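Local coordinates for uncharacterized protein (Corynebacterium diphtheriae, PDB 3V7B) that is of unknown function but consists largely of a DUF2020 domain of the Mog1p/PsbP clan, an antiparallel sheet with helices packed on both faces, at residues 5-10 and 51-56; 40-45 and 61-66; 70-75 and 127-132. One frame throughout, in Å; residues are numbered along the deposited sequence. Where two conformers were deposited one is given.

Contact 1: 5-10 and 51-56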
ATOM      1  N   VAL A   5      18.359  10.573  -6.090  1.00 32.97           N
ATOM      2  CA  VAL A   5      17.764   9.824  -4.895  1.00 33.03           C
ATOM      3  C   VAL A   5      16.244   9.676  -5.012  1.00 29.87           C
ATOM      4  O   VAL A   5      15.535  10.620  -5.377  1.00 27.48           O
ATOM      5  CB  VAL A   5      18.168  10.458  -3.504  1.00 37.21           C
ATOM      6  CG1 VAL A   5      17.042  11.228  -2.803  1.00 38.38           C
ATOM      7  CG2 VAL A   5      18.664   9.376  -2.551  1.00 37.52           C
ATOM      8  N   HIS A   6      15.751   8.487  -4.703  1.00 25.82           N
ATOM      9  CA  HIS A   6      14.310   8.220  -4.780  1.00 24.40           C
ATOM     10  C   HIS A   6      13.728   8.154  -3.431  1.00 20.67           C
ATOM     11  O   HIS A   6      14.366   7.692  -2.478  1.00 20.26           O
ATOM     12  CB  HIS A   6      14.032   6.875  -5.457  1.00 25.63           C
ATOM     13  CG  HIS A   6      14.483   6.837  -6.867  1.00 28.34           C
ATOM     14  ND1 HIS A   6      13.864   7.565  -7.841  1.00 35.02           N
ATOM     15  CD2 HIS A   6      15.606   6.238  -7.457  1.00 33.91           C
ATOM     16  CE1 HIS A   6      14.536   7.391  -9.013  1.00 36.43           C
ATOM     17  NE2 HIS A   6      15.596   6.575  -8.775  1.00 34.13           N
ATOM     18  N   ASP A   7      12.473   8.563  -3.372  1.00 19.75           N
ATOM     19  CA  ASP A   7      11.675   8.509  -2.152  1.00 17.97           C
ATOM     20  C   ASP A   7      12.411   9.130  -0.919  1.00 16.88           C
ATOM     21  O   ASP A   7      12.322   8.629   0.194  1.00 14.78           O
ATOM     22  CB  ASP A   7      11.299   7.072  -1.831  1.00 17.35           C
ATOM     23  CG  ASP A   7      10.517   6.382  -2.910  1.00 17.51           C
ATOM     24  OD1 ASP A   7      10.066   7.004  -3.913  1.00 18.07           O
ATOM     25  OD2 ASP A   7      10.291   5.148  -2.676  1.00 17.04           O
ATOM     26  N   SER A   8      13.078  10.251  -1.143  1.00 17.60           N
ATOM     27  CA  SER A   8      13.834  10.948  -0.080  1.00 18.44           C
ATOM     28  C   SER A   8      14.779  10.019   0.712  1.00 19.34           C
ATOM     29  O   SER A   8      15.011  10.220   1.924  1.00 20.13           O
ATOM     30  CB  SER A   8      12.822  11.596   0.915  1.00 19.22           C
ATOM     31  OG  SER A   8      11.792  12.336   0.276  1.00 19.96           O
ATOM     32  N   ALA A   9      15.333   9.011   0.036  1.00 18.49           N
ATOM     33  CA  ALA A   9      16.243   8.036   0.615  1.00 18.16           C
ATOM     34  C   ALA A   9      15.666   7.400   1.876  1.00 18.73           C
ATOM     35  O   ALA A   9      16.401   7.033   2.761  1.00 18.32           O
ATOM     36  CB  ALA A   9      17.620   8.673   0.853  1.00 20.09           C
ATOM     37  N   LEU A  10      14.332   7.288   1.971  1.00 18.10           N
ATOM     38  CA  LEU A  10      13.734   6.666   3.156  1.00 17.81           C
ATOM     39  C   LEU A  10      14.138   5.201   3.258  1.00 19.27           C
ATOM     40  O   LEU A  10      14.278   4.542   2.230  1.00 18.67           O
ATOM     41  CB  LEU A  10      12.191   6.768   3.155  1.00 16.94           C
ATOM     42  CG  LEU A  10      11.668   8.209   3.461  1.00 16.74           C
ATOM     43  CD1 LEU A  10      10.147   8.330   3.208  1.00 15.03           C
ATOM     44  CD2 LEU A  10      11.987   8.700   4.870  1.00 16.31           C
ATOM     45  N   THR A  51       3.998  12.881   0.099  1.00 16.05           N
ATOM     46  CA  THR A  51       4.797  13.176  -1.079  1.00 16.79           C
ATOM     47  C   THR A  51       6.299  13.006  -0.840  1.00 16.82           C
ATOM     48  O   THR A  51       7.128  13.416  -1.692  1.00 17.12           O
ATOM     49  CB  THR A  51       4.549  14.608  -1.544  1.00 18.99           C
ATOM     50  OG1 THR A  51       4.824  15.491  -0.462  1.00 20.73           O
ATOM     51  CG2 THR A  51       3.111  14.746  -1.960  1.00 20.14           C
ATOM     52  N   ARG A  52       6.667  12.446   0.312  1.00 16.16           N
ATOM     53  CA  ARG A  52       8.113  12.021   0.460  1.00 16.78           C
ATOM     54  C   ARG A  52       8.556  10.991  -0.564  1.00 16.22           C
ATOM     55  O   ARG A  52       9.733  10.961  -0.980  1.00 15.55           O
ATOM     56  CB  ARG A  52       8.437  11.543   1.874  1.00 16.12           C
ATOM     57  CG  ARG A  52       8.349  12.647   2.886  1.00 16.49           C
ATOM     58  CD  ARG A  52       8.582  12.130   4.308  1.00 17.31           C
ATOM     59  NE  ARG A  52       7.636  11.053   4.607  1.00 17.43           N
ATOM     60  CZ  ARG A  52       7.815  10.121   5.558  1.00 17.99           C
ATOM     61  NH1 ARG A  52       8.888  10.151   6.357  1.00 17.43           N
ATOM     62  NH2 ARG A  52       6.914   9.146   5.754  1.00 17.25           N
ATOM     63  N   PHE A  53       7.589  10.230  -1.022  1.00 15.51           N
ATOM     64  CA  PHE A  53       7.814   9.149  -2.006  1.00 15.83           C
ATOM     65  C   PHE A  53       7.657   9.727  -3.398  1.00 15.49           C
ATOM     66  O   PHE A  53       6.789  10.550  -3.587  1.00 16.14           O
ATOM     67  CB  PHE A  53       6.834   8.046  -1.748  1.00 15.45           C
ATOM     68  CG  PHE A  53       6.900   7.519  -0.324  1.00 14.98           C
ATOM     69  CD1 PHE A  53       7.807   6.526   0.050  1.00 16.28           C
ATOM     70  CD2 PHE A  53       6.113   8.059   0.637  1.00 15.94           C
ATOM     71  CE1 PHE A  53       7.901   6.058   1.402  1.00 15.72           C
ATOM     72  CE2 PHE A  53       6.159   7.607   1.973  1.00 15.86           C
ATOM     73  CZ  PHE A  53       7.050   6.608   2.354  1.00 16.12           C
ATOM     74  N   ASP A  54       8.463   9.273  -4.346  1.00 17.90           N
ATOM     75  CA  ASP A  54       8.325   9.756  -5.748  1.00 20.88           C
ATOM     76  C   ASP A  54       6.849   9.648  -6.199  1.00 22.01           C
ATOM     77  O   ASP A  54       6.261  10.603  -6.728  1.00 22.36           O
ATOM     78  CB  ASP A  54       9.175   8.947  -6.729  1.00 23.78           C
ATOM     79  CG  ASP A  54      10.680   8.986  -6.439  1.00 24.27           C
ATOM     80  OD1 ASP A  54      11.132   9.794  -5.595  1.00 24.64           O
ATOM     81  OD2 ASP A  54      11.370   8.165  -7.085  1.00 24.83           O
ATOM     82  N   THR A  55       6.257   8.470  -5.976  1.00 19.66           N
ATOM     83  CA  THR A  55       4.817   8.284  -6.116  1.00 19.71           C
ATOM     84  C   THR A  55       4.220   8.461  -4.751  1.00 17.42           C
ATOM     85  O   THR A  55       4.514   7.653  -3.838  1.00 15.38           O
ATOM     86  CB  THR A  55       4.446   6.876  -6.662  1.00 19.36           C
ATOM     87  OG1 THR A  55       4.993   6.751  -7.980  1.00 21.58           O
ATOM     88  CG2 THR A  55       2.952   6.749  -6.717  1.00 17.17           C
ATOM     89  N   PRO A  56       3.389   9.498  -4.567  1.00 17.64           N
ATOM     90  CA  PRO A  56       2.901   9.687  -3.192  1.00 16.94           C
ATOM     91  C   PRO A  56       2.200   8.499  -2.628  1.00 16.89           C
ATOM     92  O   PRO A  56       1.443   7.858  -3.319  1.00 18.26           O
ATOM     93  CB  PRO A  56       1.913  10.859  -3.331  1.00 17.90           C
ATOM     94  CG  PRO A  56       2.409  11.616  -4.507  1.00 20.20           C
ATOM     95  CD  PRO A  56       2.760  10.488  -5.462  1.00 19.43           C
TER
HETATM   96  O   HOH W   1       7.759   6.084  -4.936  1.00 12.80           O

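Contact 2: 40-45 and 61-66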
ATOM      1  N   ASN A  40     -12.833  -1.653   0.056  1.00 18.29           N
ATOM      2  CA  ASN A  40     -12.401  -1.946   1.458  1.00 18.21           C
ATOM      3  C   ASN A  40     -13.625  -2.126   2.398  1.00 20.46           C
ATOM      4  O   ASN A  40     -13.634  -3.019   3.208  1.00 19.07           O
ATOM      5  CB  ASN A  40     -11.441  -0.923   1.994  1.00 18.07           C
ATOM      6  CG  ASN A  40     -10.576  -1.452   3.119  1.00 18.78           C
ATOM      7  OD1 ASN A  40     -10.553  -0.903   4.217  1.00 22.35           O
ATOM      8  ND2 ASN A  40      -9.806  -2.436   2.820  1.00 16.43           N
ATOM      9  N   GLY A  41     -14.652  -1.313   2.239  1.00 20.88           N
ATOM     10  CA  GLY A  41     -15.910  -1.618   2.898  1.00 20.35           C
ATOM     11  C   GLY A  41     -16.353  -0.699   4.007  1.00 21.51           C
ATOM     12  O   GLY A  41     -17.403  -0.961   4.613  1.00 21.54           O
ATOM     13  N   GLN A  42     -15.624   0.381   4.241  1.00 21.15           N
ATOM     14  CA  GLN A  42     -15.990   1.331   5.282  1.00 21.76           C
ATOM     15  C   GLN A  42     -16.115   2.711   4.722  1.00 20.58           C
ATOM     16  O   GLN A  42     -15.344   3.113   3.831  1.00 22.25           O
ATOM     17  CB  GLN A  42     -14.963   1.360   6.403  1.00 22.17           C
ATOM     18  CG  GLN A  42     -14.802   0.035   7.113  1.00 23.31           C
ATOM     19  CD  GLN A  42     -13.786   0.105   8.269  1.00 22.54           C
ATOM     20  OE1 GLN A  42     -12.810   0.850   8.222  1.00 23.49           O
ATOM     21  NE2 GLN A  42     -14.073  -0.632   9.330  1.00 23.48           N
ATOM     22  N   ARG A  43     -17.099   3.464   5.231  1.00 18.33           N
ATOM     23  CA  ARG A  43     -17.219   4.850   4.848  1.00 19.28           C
ATOM     24  C   ARG A  43     -15.978   5.720   5.115  1.00 19.53           C
ATOM     25  O   ARG A  43     -15.314   5.559   6.136  1.00 19.43           O
ATOM     26  CB  ARG A  43     -18.440   5.471   5.517  1.00 18.54           C
ATOM     27  CG  ARG A  43     -19.717   4.764   5.064  1.00 19.04           C
ATOM     28  CD  ARG A  43     -20.900   5.250   5.873  1.00 19.56           C
ATOM     29  NE  ARG A  43     -22.160   4.564   5.582  1.00 19.94           N
ATOM     30  CZ  ARG A  43     -22.538   3.395   6.126  1.00 21.71           C
ATOM     31  NH1 ARG A  43     -21.742   2.732   6.964  1.00 20.64           N
ATOM     32  NH2 ARG A  43     -23.723   2.863   5.850  1.00 21.43           N
HETATM   33  N   MSE A  44     -15.706   6.657   4.208  1.00 20.19           N
HETATM   34  CA  MSE A  44     -14.548   7.564   4.310  1.00 20.93           C
HETATM   35  C   MSE A  44     -14.784   8.748   5.250  1.00 21.03           C
HETATM   36  O   MSE A  44     -15.777   9.522   5.104  1.00 24.52           O
HETATM   37  CB  MSE A  44     -14.151   8.125   2.925  1.00 21.44           C
HETATM   38  CG  MSE A  44     -12.677   8.624   2.807  1.00 22.15           C
HETATM   39 SE   MSE A  44     -11.421   7.140   2.696  0.86 20.31          SE
HETATM   40  CE  MSE A  44     -11.966   6.359   1.047  1.00 21.37           C
ATOM     41  N   THR A  45     -13.875   8.911   6.184  1.00 20.66           N
ATOM     42  CA  THR A  45     -13.787  10.109   6.990  1.00 21.09           C
ATOM     43  C   THR A  45     -12.828  11.117   6.372  1.00 21.09           C
ATOM     44  O   THR A  45     -13.039  12.314   6.465  1.00 23.06           O
ATOM     45  CB  THR A  45     -13.265   9.801   8.406  1.00 22.54           C
ATOM     46  OG1 THR A  45     -14.256   9.025   9.091  1.00 24.86           O
ATOM     47  CG2 THR A  45     -13.122  11.085   9.162  1.00 22.63           C
ATOM     48  N   TRP A  61      -8.805   6.854   5.741  1.00 16.56           N
ATOM     49  CA  TRP A  61      -9.394   6.706   7.056  1.00 16.26           C
ATOM     50  C   TRP A  61     -10.894   6.596   7.040  1.00 16.98           C
ATOM     51  O   TRP A  61     -11.576   7.285   6.292  1.00 16.16           O
ATOM     52  CB  TRP A  61      -9.061   7.918   7.934  1.00 16.59           C
ATOM     53  CG  TRP A  61      -7.692   7.859   8.526  1.00 16.17           C
ATOM     54  CD1 TRP A  61      -7.274   7.272   9.746  1.00 15.82           C
ATOM     55  CD2 TRP A  61      -6.541   8.509   7.985  1.00 15.20           C
ATOM     56  NE1 TRP A  61      -5.939   7.469   9.961  1.00 16.47           N
ATOM     57  CE2 TRP A  61      -5.440   8.247   8.906  1.00 15.15           C
ATOM     58  CE3 TRP A  61      -6.310   9.237   6.817  1.00 16.22           C
ATOM     59  CZ2 TRP A  61      -4.172   8.659   8.633  1.00 17.72           C
ATOM     60  CZ3 TRP A  61      -5.015   9.689   6.587  1.00 16.37           C
ATOM     61  CH2 TRP A  61      -3.985   9.395   7.472  1.00 15.61           C
ATOM     62  N   SER A  62     -11.399   5.722   7.904  1.00 16.71           N
ATOM     63  CA  SER A  62     -12.807   5.691   8.298  1.00 18.43           C
ATOM     64  C   SER A  62     -12.898   6.093   9.768  1.00 20.29           C
ATOM     65  O   SER A  62     -12.043   6.821  10.260  1.00 21.17           O
ATOM     66  CB  SER A  62     -13.395   4.307   8.112  1.00 18.61           C
ATOM     67  OG  SER A  62     -14.829   4.331   8.203  1.00 19.98           O
ATOM     68  N   TYR A  63     -13.889   5.601  10.498  1.00 22.25           N
ATOM     69  CA  TYR A  63     -14.051   6.055  11.858  1.00 25.15           C
ATOM     70  C   TYR A  63     -12.928   5.613  12.850  1.00 26.33           C
ATOM     71  O   TYR A  63     -12.623   6.345  13.796  1.00 29.34           O
ATOM     72  CB  TYR A  63     -15.442   5.659  12.393  1.00 27.67           C
ATOM     73  CG  TYR A  63     -15.668   4.158  12.485  1.00 31.03           C
ATOM     74  CD1 TYR A  63     -15.292   3.430  13.650  1.00 34.80           C
ATOM     75  CD2 TYR A  63     -16.257   3.455  11.433  1.00 32.69           C
ATOM     76  CE1 TYR A  63     -15.493   2.046  13.738  1.00 36.24           C
ATOM     77  CE2 TYR A  63     -16.453   2.089  11.519  1.00 34.69           C
ATOM     78  CZ  TYR A  63     -16.066   1.397  12.673  1.00 36.40           C
ATOM     79  OH  TYR A  63     -16.233   0.044  12.734  1.00 41.79           O
ATOM     80  N   PRO A  64     -12.306   4.438  12.660  1.00 25.41           N
ATOM     81  CA  PRO A  64     -11.224   4.120  13.629  1.00 25.70           C
ATOM     82  C   PRO A  64     -10.047   5.084  13.598  1.00 25.68           C
ATOM     83  O   PRO A  64      -9.821   5.829  12.623  1.00 22.76           O
ATOM     84  CB  PRO A  64     -10.751   2.722  13.186  1.00 25.10           C
ATOM     85  CG  PRO A  64     -11.888   2.153  12.442  1.00 24.38           C
ATOM     86  CD  PRO A  64     -12.553   3.320  11.740  1.00 25.38           C
ATOM     87  N   GLU A  65      -9.245   5.071  14.648  1.00 24.86           N
ATOM     88  CA  GLU A  65      -8.014   5.853  14.652  0.50 25.38           C
ATOM     89  C   GLU A  65      -7.017   5.369  13.553  1.00 22.92           C
ATOM     90  O   GLU A  65      -6.449   6.182  12.735  1.00 21.92           O
ATOM     91  CB  GLU A  65      -7.398   5.763  16.056  0.50 28.48           C
ATOM     92  CG  GLU A  65      -8.296   6.304  17.170  0.50 30.84           C
ATOM     93  CD  GLU A  65      -8.136   7.800  17.362  0.50 34.93           C
ATOM     94  OE1 GLU A  65      -8.013   8.527  16.352  0.50 36.02           O
ATOM     95  OE2 GLU A  65      -8.143   8.254  18.530  0.50 39.33           O
ATOM     96  N   ALA A  66      -6.800   4.058  13.519  1.00 21.49           N
ATOM     97  CA  ALA A  66      -5.943   3.422  12.527  1.00 20.73           C
ATOM     98  C   ALA A  66      -6.602   3.518  11.121  1.00 17.88           C
ATOM     99  O   ALA A  66      -7.791   3.291  10.963  1.00 19.88           O
ATOM    100  CB  ALA A  66      -5.712   1.947  12.912  1.00 20.18           C
TER

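Contact 3: 70-75 and 127-132. With EDO (1,2-ethanediol), chain C.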
ATOM      1  N   THR A  70      -3.919   1.634   3.601  1.00 14.39           N
ATOM      2  CA  THR A  70      -2.723   2.401   3.311  1.00 13.99           C
ATOM      3  C   THR A  70      -2.080   1.814   2.059  1.00 13.00           C
ATOM      4  O   THR A  70      -1.867   0.589   1.977  1.00 11.99           O
ATOM      5  CB  THR A  70      -1.724   2.280   4.501  1.00 15.38           C
ATOM      6  OG1 THR A  70      -2.290   2.844   5.705  1.00 16.48           O
ATOM      7  CG2 THR A  70      -0.347   2.912   4.160  1.00 14.99           C
ATOM      8  N   VAL A  71      -1.699   2.686   1.114  1.00 11.69           N
ATOM      9  CA  VAL A  71      -1.108   2.227  -0.129  1.00 12.35           C
ATOM     10  C   VAL A  71       0.203   2.955  -0.284  1.00 12.19           C
ATOM     11  O   VAL A  71       0.240   4.186  -0.249  1.00 10.03           O
ATOM     12  CB  VAL A  71      -1.999   2.504  -1.373  1.00 13.06           C
ATOM     13  CG1 VAL A  71      -1.293   2.127  -2.664  1.00 13.52           C
ATOM     14  CG2 VAL A  71      -3.356   1.740  -1.229  1.00 12.66           C
HETATM   15  N   MSE A  72       1.273   2.161  -0.397  1.00 11.98           N
HETATM   16  CA  MSE A  72       2.615   2.682  -0.504  1.00 11.78           C
HETATM   17  C   MSE A  72       3.385   2.127  -1.707  1.00 12.60           C
HETATM   18  O   MSE A  72       3.516   0.911  -1.885  1.00 13.45           O
HETATM   19  CB  MSE A  72       3.414   2.465   0.779  1.00 11.99           C
HETATM   20  CG  MSE A  72       4.875   3.067   0.708  1.00 13.47           C
HETATM   21 SE   MSE A  72       5.766   2.851   2.425  0.86 14.40          SE
HETATM   22  CE  MSE A  72       5.828   0.883   2.347  1.00 15.38           C
ATOM     23  N   VAL A  73       3.859   3.054  -2.552  1.00 11.94           N
ATOM     24  CA  VAL A  73       4.695   2.797  -3.695  1.00 12.68           C
ATOM     25  C   VAL A  73       6.156   3.211  -3.450  1.00 12.28           C
ATOM     26  O   VAL A  73       6.449   4.332  -3.102  1.00 15.31           O
ATOM     27  CB  VAL A  73       4.154   3.459  -4.987  1.00 13.59           C
ATOM     28  CG1 VAL A  73       5.089   3.099  -6.188  1.00 14.67           C
ATOM     29  CG2 VAL A  73       2.731   2.923  -5.268  1.00 12.25           C
ATOM     30  N   ARG A  74       7.103   2.270  -3.579  1.00 13.22           N
ATOM     31  CA  ARG A  74       8.483   2.502  -3.243  1.00 13.57           C
ATOM     32  C   ARG A  74       9.350   2.350  -4.493  1.00 15.11           C
ATOM     33  O   ARG A  74       9.218   1.410  -5.236  1.00 16.20           O
ATOM     34  CB  ARG A  74       9.005   1.505  -2.240  1.00 13.45           C
ATOM     35  CG  ARG A  74       8.605   1.682  -0.810  1.00 13.25           C
ATOM     36  CD  ARG A  74       8.592   3.036  -0.257  1.00 13.44           C
ATOM     37  NE  ARG A  74       9.921   3.694  -0.347  1.00 13.67           N
ATOM     38  CZ  ARG A  74      10.891   3.641   0.547  1.00 14.89           C
ATOM     39  NH1 ARG A  74      10.714   3.050   1.695  1.00 14.56           N
ATOM     40  NH2 ARG A  74      12.043   4.259   0.306  1.00 15.26           N
ATOM     41  N   HIS A  75      10.170   3.304  -4.754  1.00 16.45           N
ATOM     42  CA  HIS A  75      11.187   3.124  -5.795  1.00 18.33           C
ATOM     43  C   HIS A  75      12.510   3.019  -5.055  1.00 18.49           C
ATOM     44  O   HIS A  75      13.069   4.020  -4.516  1.00 18.28           O
ATOM     45  CB  HIS A  75      11.167   4.278  -6.785  1.00 22.79           C
ATOM     46  CG  HIS A  75       9.977   4.275  -7.708  1.00 25.65           C
ATOM     47  ND1 HIS A  75       8.710   4.627  -7.285  1.00 29.14           N
ATOM     48  CD2 HIS A  75       9.878   4.032  -9.072  1.00 27.23           C
ATOM     49  CE1 HIS A  75       7.858   4.539  -8.317  1.00 26.67           C
ATOM     50  NE2 HIS A  75       8.567   4.176  -9.418  1.00 27.99           N
ATOM     51  N   VAL A 127       3.024  -1.868  -1.606  1.00 11.20           N
ATOM     52  CA  VAL A 127       2.476  -2.522  -0.399  1.00 11.97           C
ATOM     53  C   VAL A 127       1.103  -1.883  -0.085  1.00 11.69           C
ATOM     54  O   VAL A 127       0.952  -0.663  -0.069  1.00 12.16           O
ATOM     55  CB  VAL A 127       3.413  -2.312   0.845  1.00 12.76           C
ATOM     56  CG1 VAL A 127       2.852  -2.929   2.110  1.00 13.01           C
ATOM     57  CG2 VAL A 127       4.868  -2.785   0.568  1.00 12.62           C
ATOM     58  N   VAL A 128       0.128  -2.704   0.257  1.00 10.80           N
ATOM     59  CA  VAL A 128      -1.138  -2.205   0.639  1.00 11.15           C
ATOM     60  C   VAL A 128      -1.466  -2.956   1.910  1.00 12.21           C
ATOM     61  O   VAL A 128      -1.288  -4.182   1.949  1.00 13.47           O
ATOM     62  CB  VAL A 128      -2.224  -2.487  -0.431  1.00 10.97           C
ATOM     63  CG1 VAL A 128      -3.611  -2.143   0.033  1.00 11.63           C
ATOM     64  CG2 VAL A 128      -1.969  -1.745  -1.750  1.00 11.10           C
ATOM     65  N   TRP A 129      -1.880  -2.190   2.916  1.00 12.61           N
ATOM     66  CA  TRP A 129      -2.389  -2.713   4.156  1.00 13.64           C
ATOM     67  C   TRP A 129      -3.873  -2.330   4.192  1.00 14.45           C
ATOM     68  O   TRP A 129      -4.253  -1.229   3.764  1.00 13.28           O
ATOM     69  CB  TRP A 129      -1.685  -2.029   5.311  1.00 13.48           C
ATOM     70  CG  TRP A 129      -0.259  -2.416   5.519  1.00 14.58           C
ATOM     71  CD1 TRP A 129       0.232  -3.497   6.191  1.00 15.66           C
ATOM     72  CD2 TRP A 129       0.894  -1.660   5.096  1.00 15.24           C
ATOM     73  NE1 TRP A 129       1.597  -3.458   6.254  1.00 14.88           N
ATOM     74  CE2 TRP A 129       2.058  -2.376   5.590  1.00 16.09           C
ATOM     75  CE3 TRP A 129       1.073  -0.455   4.405  1.00 16.26           C
ATOM     76  CZ2 TRP A 129       3.318  -1.906   5.407  1.00 16.54           C
ATOM     77  CZ3 TRP A 129       2.354   0.000   4.178  1.00 16.08           C
ATOM     78  CH2 TRP A 129       3.455  -0.675   4.645  1.00 16.93           C
ATOM     79  N   SER A 130      -4.685  -3.228   4.701  1.00 15.16           N
ATOM     80  CA  SER A 130      -6.091  -2.969   4.951  1.00 15.97           C
ATOM     81  C   SER A 130      -6.434  -3.345   6.384  1.00 16.83           C
ATOM     82  O   SER A 130      -5.859  -4.262   6.932  1.00 15.75           O
ATOM     83  CB  SER A 130      -6.968  -3.814   4.029  1.00 17.25           C
ATOM     84  OG  SER A 130      -8.322  -3.851   4.486  1.00 17.92           O
ATOM     85  N   ASN A 131      -7.420  -2.659   6.952  1.00 17.12           N
ATOM     86  CA  ASN A 131      -7.897  -2.990   8.308  1.00 18.17           C
ATOM     87  C   ASN A 131      -8.868  -4.158   8.280  1.00 19.72           C
ATOM     88  O   ASN A 131      -9.372  -4.547   9.326  1.00 23.41           O
ATOM     89  CB  ASN A 131      -8.495  -1.758   9.052  1.00 17.45           C
ATOM     90  CG  ASN A 131      -9.845  -1.327   8.502  1.00 16.59           C
ATOM     91  OD1 ASN A 131     -10.294  -1.808   7.469  1.00 16.56           O
ATOM     92  ND2 ASN A 131     -10.517  -0.399   9.221  1.00 16.85           N
ATOM     93  N   GLN A 132      -9.153  -4.677   7.073  1.00 21.63           N
ATOM     94  CA  GLN A 132     -10.110  -5.775   6.870  1.00 23.16           C
ATOM     95  C   GLN A 132      -9.422  -7.132   6.894  1.00 22.63           C
ATOM     96  O   GLN A 132      -8.226  -7.219   6.711  1.00 20.77           O
ATOM     97  CB  GLN A 132     -10.807  -5.581   5.509  1.00 21.70           C
ATOM     98  CG  GLN A 132     -11.484  -4.233   5.424  1.00 21.84           C
ATOM     99  CD  GLN A 132     -12.695  -4.115   6.328  1.00 23.84           C
ATOM    100  OE1 GLN A 132     -13.539  -4.988   6.349  1.00 26.93           O
ATOM    101  NE2 GLN A 132     -12.798  -3.016   7.059  1.00 24.36           N
TER
HETATM  102  C1  EDO C 401      -4.405  -0.645   8.807  1.00 23.41           C
HETATM  103  O1  EDO C 401      -4.601   0.490   9.666  1.00 22.16           O
HETATM  104  C2  EDO C 401      -4.207  -0.149   7.365  1.00 21.57           C
HETATM  105  O2  EDO C 401      -3.133   0.795   7.139  1.00 22.70           O

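Contact 1: 5-10 and 51-56
Asp7 and Asp54 both hold CG anti to the carbonyl carbon and beside the backbone N (chi1 -59° and -60°), so each carboxylate curls back beside its own amide and meets the backbone of the other residue. The result is a reciprocal pair. Asp54 N gives its hydrogen to Asp7 OD1 at 2.8 Å, while Asp7 N returns one to Asp54 OD1 at 2.9 Å, nearly straight at 171°. Both donors come in from above the carboxylate planes, which stand steeply to each other. Aspartate suits both places because its short chain brings two acceptors back to main-chain level. The other oxygen of Asp54, OD2, takes the ND1 hydrogen of His6 on its syn lone pair at 2.7 Å, near the plane of the imidazole. Water 1 donates to Asp7 OD1 and accepts from Thr55 N, while Asp7 OD2 forms a salt bridge with Arg74 and accepts from His75 N. With two carboxylates so close, these donors probably keep both ionised. Asp7, Ser8 and Ala9 all have positive phi, a tight left-handed turn that swings Ser8 round so that its hydroxyl donates to Arg52 O at 2.8 Å, on a lone pair in the carbonyl plane. Beside these polar bonds Leu10 supplies the apolar contact: CD1 touches CZ of Phe53 at 3.6 Å and also sits over the centre of one face of the Arg52 guanidinium, 3.7 Å above its plane. Asp50 pairs with the far end of that arginine. Asp7 OD2 lies at the edge of the Phe53 ring. A His-carboxylate hydrogen bond thus joins two reciprocal amide-to-carboxylate bonds in fastening the N-terminal segment to the connection between the neighbouring antiparallel strands 46-50 and 57-61.

Contact 2: 40-45 and 61-66
Ser62 carries the tight half of this contact. Its OG stands anti to the backbone N (chi1 -167°), which aims the hydroxyl at the incoming loop, and it donates to Arg43 O at a very short 2.5 Å, in the carbonyl plane. The CA-H of Ser62 leans on the same oxygen. A serine fits here because a small hydroxymethyl group can lie against a main-chain carbonyl and still be covered by the CB of Gln42, which is 3.5 Å from Ser62 OG. Two residues after Arg43, Thr45 N donates to Trp61 O at 2.8 Å from above the carbonyl plane, and the CA-H of Met44 approaches that acceptor too. Gln42 continues extended past Ser62 to Asn131, which holds its OE1. The looser side is that of the exposed Tyr63: Gln42 NE2 stays 4.1 Å from Tyr63 OH, and the two side chains cross at about a right angle, with amide and ring planes 41° apart. Tyr63 has CG in the crowded position between backbone N and carbonyl carbon, which folds its ring back so that Pro64 CD rests 3.2 Å above one face, toward the rim. The loop 40-45 leads from helix 33-40 into edge strand 46-50, and the loop 61-66 follows strand 57-61; main-chain bonds between Trp61 and Gly46 carry the pairing on into the sheet, while Gln68, just before strand 69-75, reaches Gln42 O.

Contact 3: 70-75 and 127-132
Thr70 O is gripped twice from the opposite strand. Trp129 N donates a hydrogen bond to it at 2.9 Å, in the carbonyl plane. The CA-H of Val128 adds a weaker contact, with Val128 CA 3.2 Å from Thr70 O. Thr70 N returns the favour to Trp129 O, and the pattern recurs two residues on, where Met72 and Val127 exchange N-H...O=C bonds, Val127 N donating to Met72 O at 2.8 Å. These are antiparallel hydrogen-bonded pairs flanking the non-hydrogen-bonded pair Val71-Val128, and the short strand axes run at 170° to each other. Beta-branched residues suit such extended backbone. Val71 and Val128 both set CG1 anti to the backbone N, and their CG2 methyls touch side by side at 3.8 Å. On the other face Trp129 meets three neighbours in three ways: Thr70 CG2 lies obliquely 3.7 Å from CE3, the methyl CE of selenomethionine Met72 comes to the edge at CH2, and Val127 CG1 sits over a face near the rim. Met72 is extended until chi3, whose bend (66°) turns CE to the ring. The other branch of Thr70, OG1, lies 2.6 Å from O2 of a 1,2-ethanediol that probably came from the crystallisation liquor and is also hydrogen-bonded to Pro67 O. At the end of the strand, Ser130 OG accepts from Gln132 N in an ST turn. The pair lies mid-sheet, with 57-61 beside 69-75 and 114-121 beside 124-130; helix 79-89 packs on Met72, Val127 and Trp129, and helix 135-149 on Val73 and Val128.

The centre of contact 3 lies about 1 Å from the centre of the chain, and the other two contacts meet its strands near opposite ends, each with its centre about 15 Å from that of contact 3. Contact 1 joins it through Asp7, whose OD2 reaches Arg74 NE at 2.8 Å; Phe53 CE1 packs against Arg74 CD. Contact 2 joins it through Gln42 OE1, 2.8 Å from Asn131 ND2. Contacts 1 and 2 do not touch, their centres being about 26 Å apart and nearest atoms about 11 Å, though strands 46-50 and 57-61 run between them. Nothing in the structure marks an active site, and the ethanediol beside contact 3 does not identify one.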